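Local coordinates for protein putative thioesterase (Escherichia coli, PDB 5UGZ) that probably hydrolyses thioesters to release intermediates from the colibactin NRPS/PKS assembly line, as a type II thioesterase, at residues His140-Pro143 / Asp144-Met148; Gly247-Asn250 / Gln251-Ser255. One frame throughout, in Å; residues are numbered along the deposited sequence.

How the interactions relate
Both interactions are local, one spanning a loop and the start of the helix it leads into, the other lying within a helix, and they lie on opposite sides of the chain's centre. Interaction 1 (140-148) opens helix 144-154, which follows the loop after strand 121-125, on the surface; interaction 2 (247-255) belongs to helix 242-259, packed against the parallel sheet. Their centres are 39 Å apart and their nearest atoms about 27 Å, so neither touches the other. Between them in the chain come helix 165-183 and strands 198-203 and 225-230. Gly96, Ser98 and Gly100 are consistent with the nucleophile elbow (GxSxG) of an alpha/beta-hydrolase thioesterase; neither interaction includes any of these residues.

Interaction 1. Residues His140-Pro143 / Asp144-Met148; sequences HTLP and DQAFM
His140 meets Phe147 through its backbone, with its CA 4.1 Å from CE1 of the phenyl ring, approached obliquely. The CB bond of His140 points away from the helix start, and its side chain rests on Arg180 and Gln184, while the backbone N is hydrogen-bonded to Glu183. Leu142 turns toward the first helical turn and touches it at two places. Its CB lies 4.1 Å from CB of Phe147, and the branch atom CD2 comes to 4.2 Å from CB of Ala146, giving a small apolar patch at the helix start. Pro143 occupies the N-cap position of helix 144-154, and its carbonyl opens the i to i+4 pattern: Phe147 N donates to Pro143 O over 2.8 Å, with an N-H...O angle of 165° and the donor nearly along the C=O axis. One residue further on, Met148 N bonds to Asp144 O. The Asp144 carboxylate is held by Lys176, which forms a salt bridge with OD1 and also bonds Leu142 O through NZ; loop and helix start are thus tied jointly to helix 165-183. Phe147, its CG anti to N at chi1 175°, sets its ring beside the His140 backbone and in an edge-to-face stack with Tyr179. Replacing Phe147 by an alanine would probably open a gap beside His140 CA and cost Tyr179 this edge-to-face partner.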
loop_
_atom_site.group_PDB
_atom_site.type_symbol
_atom_site.label_atom_id
_atom_site.label_comp_id
_atom_site.label_asym_id
_atom_site.label_seq_id
_atom_site.Cartn_x
_atom_site.Cartn_y
_atom_site.Cartn_z
ATOM N N HIS A 140 9.633 8.854 13.796
ATOM C CA HIS A 140 8.762 8.206 14.754
ATOM C C HIS A 140 9.223 8.400 16.194
ATOM O O HIS A 140 8.415 8.200 17.106
ATOM C CB HIS A 140 8.626 6.713 14.402
ATOM C CG HIS A 140 9.859 5.894 14.655
ATOM N ND1 HIS A 140 10.761 5.577 13.662
ATOM C CD2 HIS A 140 10.321 5.306 15.783
ATOM C CE1 HIS A 140 11.737 4.847 14.174
ATOM N NE2 HIS A 140 11.490 4.664 15.459
ATOM N N THR A 141 10.473 8.807 16.424
ATOM C CA THR A 141 10.969 9.056 17.777
ATOM C C THR A 141 10.799 10.500 18.228
ATOM O O THR A 141 11.234 10.842 19.332
ATOM C CB THR A 141 12.450 8.656 17.913
ATOM O OG1 THR A 141 13.182 8.999 16.723
ATOM C CG2 THR A 141 12.576 7.171 18.199
ATOM N N LEU A 142 10.189 11.348 17.411
ATOM C CA LEU A 142 9.859 12.697 17.829
ATOM C C LEU A 142 8.670 12.689 18.785
ATOM O O LEU A 142 7.749 11.876 18.638
ATOM C CB LEU A 142 9.512 13.564 16.625
ATOM C CG LEU A 142 10.641 14.073 15.738
ATOM C CD1 LEU A 142 10.068 14.526 14.411
ATOM C CD2 LEU A 142 11.372 15.208 16.422
ATOM N N PRO A 143 8.665 13.589 19.777
ATOM C CA PRO A 143 7.451 13.812 20.570
ATOM C C PRO A 143 6.239 13.920 19.657
ATOM O O PRO A 143 6.339 14.379 18.517
ATOM C CB PRO A 143 7.737 15.135 21.282
ATOM C CG PRO A 143 9.222 15.189 21.367
ATOM C CD PRO A 143 9.776 14.463 20.194
ATOM N N ASP A 144 5.081 13.488 20.168
ATOM C CA ASP A 144 3.896 13.406 19.322
ATOM C C ASP A 144 3.605 14.739 18.648
ATOM O O ASP A 144 3.316 14.787 17.448
ATOM C CB ASP A 144 2.688 12.938 20.136
ATOM C CG ASP A 144 2.787 11.472 20.557
ATOM O OD1 ASP A 144 3.644 10.733 20.030
ATOM O OD2 ASP A 144 1.997 11.057 21.426
ATOM N N GLN A 145 3.699 15.835 19.395
ATOM C CA GLN A 145 3.376 17.139 18.831
ATOM C C GLN A 145 4.302 17.491 17.673
ATOM O O GLN A 145 3.854 17.979 16.628
ATOM C CB GLN A 145 3.459 18.206 19.913
ATOM C CG GLN A 145 3.239 19.599 19.375
ATOM C CD GLN A 145 1.848 20.088 19.645
ATOM O OE1 GLN A 145 0.932 19.874 18.840
ATOM N NE2 GLN A 145 1.665 20.735 20.798
ATOM N N ALA A 146 5.606 17.260 17.850
ATOM C CA ALA A 146 6.571 17.563 16.797
ATOM C C ALA A 146 6.436 16.618 15.602
ATOM O O ALA A 146 6.632 17.035 14.454
ATOM C CB ALA A 146 7.985 17.505 17.371
ATOM N N PHE A 147 6.117 15.346 15.852
ATOM C CA PHE A 147 5.897 14.391 14.768
ATOM C C PHE A 147 4.766 14.854 13.855
ATOM O O PHE A 147 4.946 14.991 12.640
ATOM C CB PHE A 147 5.601 13.007 15.360
ATOM C CG PHE A 147 5.249 11.960 14.336
ATOM C CD1 PHE A 147 6.242 11.310 13.613
ATOM C CD2 PHE A 147 3.926 11.610 14.109
ATOM C CE1 PHE A 147 5.921 10.341 12.662
ATOM C CE2 PHE A 147 3.597 10.643 13.159
ATOM C CZ PHE A 147 4.598 10.007 12.439
ATOM N N MET A 148 3.594 15.131 14.429
ATOM C CA MET A 148 2.436 15.474 13.611
ATOM C C MET A 148 2.645 16.770 12.846
ATOM O O MET A 148 2.134 16.913 11.729
ATOM C CB MET A 148 1.187 15.565 14.478
ATOM C CG MET A 148 0.802 14.242 15.127
ATOM S SD MET A 148 0.480 12.955 13.906
ATOM C CE MET A 148 -0.892 13.685 13.017
#

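Interaction 2. Residues Gly247-Asn250 / Gln251-Ser255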
loop_
_atom_site.group_PDB
_atom_site.type_symbol
_atom_site.label_atom_id
_atom_site.label_comp_id
_atom_site.label_asym_id
_atom_site.label_seq_id
_atom_site.Cartn_x
_atom_site.Cartn_y
_atom_site.Cartn_z
ATOM N N GLY A 247 -9.480 3.136 -12.762
ATOM C CA GLY A 247 -9.545 2.990 -14.210
ATOM C C GLY A 247 -8.368 2.203 -14.752
ATOM O O GLY A 247 -8.522 1.372 -15.654
ATOM N N TYR A 248 -7.178 2.434 -14.183
ATOM C CA TYR A 248 -5.952 1.733 -14.558
ATOM C C TYR A 248 -5.900 0.309 -14.014
ATOM O O TYR A 248 -5.450 -0.607 -14.709
ATOM C CB TYR A 248 -4.746 2.529 -14.067
ATOM C CG TYR A 248 -4.526 3.753 -14.896
ATOM C CD1 TYR A 248 -4.175 3.624 -16.236
ATOM C CD2 TYR A 248 -4.691 5.027 -14.377
ATOM C CE1 TYR A 248 -3.977 4.724 -17.038
ATOM C CE2 TYR A 248 -4.492 6.149 -15.183
ATOM C CZ TYR A 248 -4.133 5.978 -16.523
ATOM O OH TYR A 248 -3.922 7.041 -17.377
ATOM N N VAL A 249 -6.311 0.108 -12.761
ATOM C CA VAL A 249 -6.437 -1.250 -12.236
ATOM C C VAL A 249 -7.344 -2.069 -13.135
ATOM O O VAL A 249 -7.045 -3.229 -13.453
ATOM C CB VAL A 249 -6.952 -1.232 -10.778
ATOM C CG1 VAL A 249 -7.362 -2.615 -10.336
ATOM C CG2 VAL A 249 -5.887 -0.700 -9.840
ATOM N N ASN A 250 -8.465 -1.474 -13.566
ATOM C CA ASN A 250 -9.420 -2.173 -14.427
ATOM C C ASN A 250 -8.773 -2.588 -15.745
ATOM O O ASN A 250 -8.932 -3.726 -16.191
ATOM C CB ASN A 250 -10.645 -1.290 -14.692
ATOM C CG ASN A 250 -11.587 -1.187 -13.487
ATOM O OD1 ASN A 250 -11.518 -1.978 -12.542
ATOM N ND2 ASN A 250 -12.486 -0.207 -13.532
ATOM N N GLN A 251 -8.035 -1.667 -16.372
ATOM C CA GLN A 251 -7.399 -1.900 -17.668
ATOM C C GLN A 251 -6.233 -2.873 -17.573
ATOM O O GLN A 251 -5.947 -3.595 -18.536
ATOM C CB GLN A 251 -6.910 -0.575 -18.236
ATOM C CG GLN A 251 -5.800 -0.725 -19.241
ATOM C CD GLN A 251 -5.037 0.552 -19.432
ATOM O OE1 GLN A 251 -4.431 1.075 -18.504
ATOM N NE2 GLN A 251 -5.069 1.070 -20.638
ATOM N N THR A 252 -5.538 -2.889 -16.436
ATOM C CA THR A 252 -4.489 -3.877 -16.201
ATOM C C THR A 252 -5.058 -5.288 -16.145
ATOM O O THR A 252 -4.518 -6.219 -16.761
ATOM C CB THR A 252 -3.771 -3.548 -14.900
ATOM O OG1 THR A 252 -3.239 -2.226 -14.999
ATOM C CG2 THR A 252 -2.644 -4.554 -14.638
ATOM N N ILE A 253 -6.156 -5.456 -15.406
ATOM C CA ILE A 253 -6.787 -6.760 -15.242
ATOM C C ILE A 253 -7.498 -7.184 -16.523
ATOM O O ILE A 253 -7.408 -8.343 -16.947
ATOM C CB ILE A 253 -7.741 -6.714 -14.038
ATOM C CG1 ILE A 253 -6.922 -6.579 -12.748
ATOM C CG2 ILE A 253 -8.647 -7.955 -14.008
ATOM C CD1 ILE A 253 -7.742 -6.537 -11.498
ATOM N N GLU A 254 -8.222 -6.258 -17.155
ATOM C CA GLU A 254 -8.863 -6.569 -18.428
ATOM C C GLU A 254 -7.826 -6.985 -19.467
ATOM O O GLU A 254 -8.068 -7.891 -20.267
ATOM C CB GLU A 254 -9.691 -5.357 -18.880
ATOM C CG GLU A 254 -9.921 -5.209 -20.372
ATOM C CD GLU A 254 -11.042 -6.092 -20.887
ATOM O OE1 GLU A 254 -11.337 -7.105 -20.217
ATOM O OE2 GLU A 254 -11.621 -5.776 -21.961
ATOM N N SER A 255 -6.651 -6.361 -19.440
ATOM C CA SER A 255 -5.616 -6.683 -20.416
ATOM C C SER A 255 -5.001 -8.055 -20.170
ATOM O O SER A 255 -4.542 -8.699 -21.121
ATOM C CB SER A 255 -4.534 -5.603 -20.405
ATOM O OG SER A 255 -5.055 -4.363 -20.839
#
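Tyr248 O takes two hydrogen bonds from Thr252, one from its backbone N at 2.9 Å and one from its hydroxyl OG1 at 2.8 Å. The two donors reach the oxygen from opposite faces of the carbonyl plane, OG1 standing 36° out of it. This hydroxyl bond depends on OG1 being anti to the Thr252 carbonyl carbon (chi1 -58°), which places it beside the backbone N. Ser255 makes a similar pair of bonds to Gln251 O, though its OG, at 2.6 Å, approaches nearly in line with the C=O bond. The remaining i to i+4 backbone bonds run from N of Gln251, Ile253 and Glu254 to O of Gly247, Val249 and Asn250, respectively.

Among the side chains, Gln251 lies alongside Tyr248, pointing the same way, with OE1 3.4 Å from CD1 at the edge of the ring and the amide turned 44° from the ring plane; OE1 also accepts a bond from Arg226. Val249 CG1 and Ile253 CD1 pack at 4.1 Å.

Asn250 bonds Val45 O and Ser47 N through its amide, fastening helix 242-259 to the segment before strand 50-54. Tyr248, Val249, Thr252 and Ile253 pack on the parallel sheet, against strands 225-230, 198-203, 121-125 and 50-54.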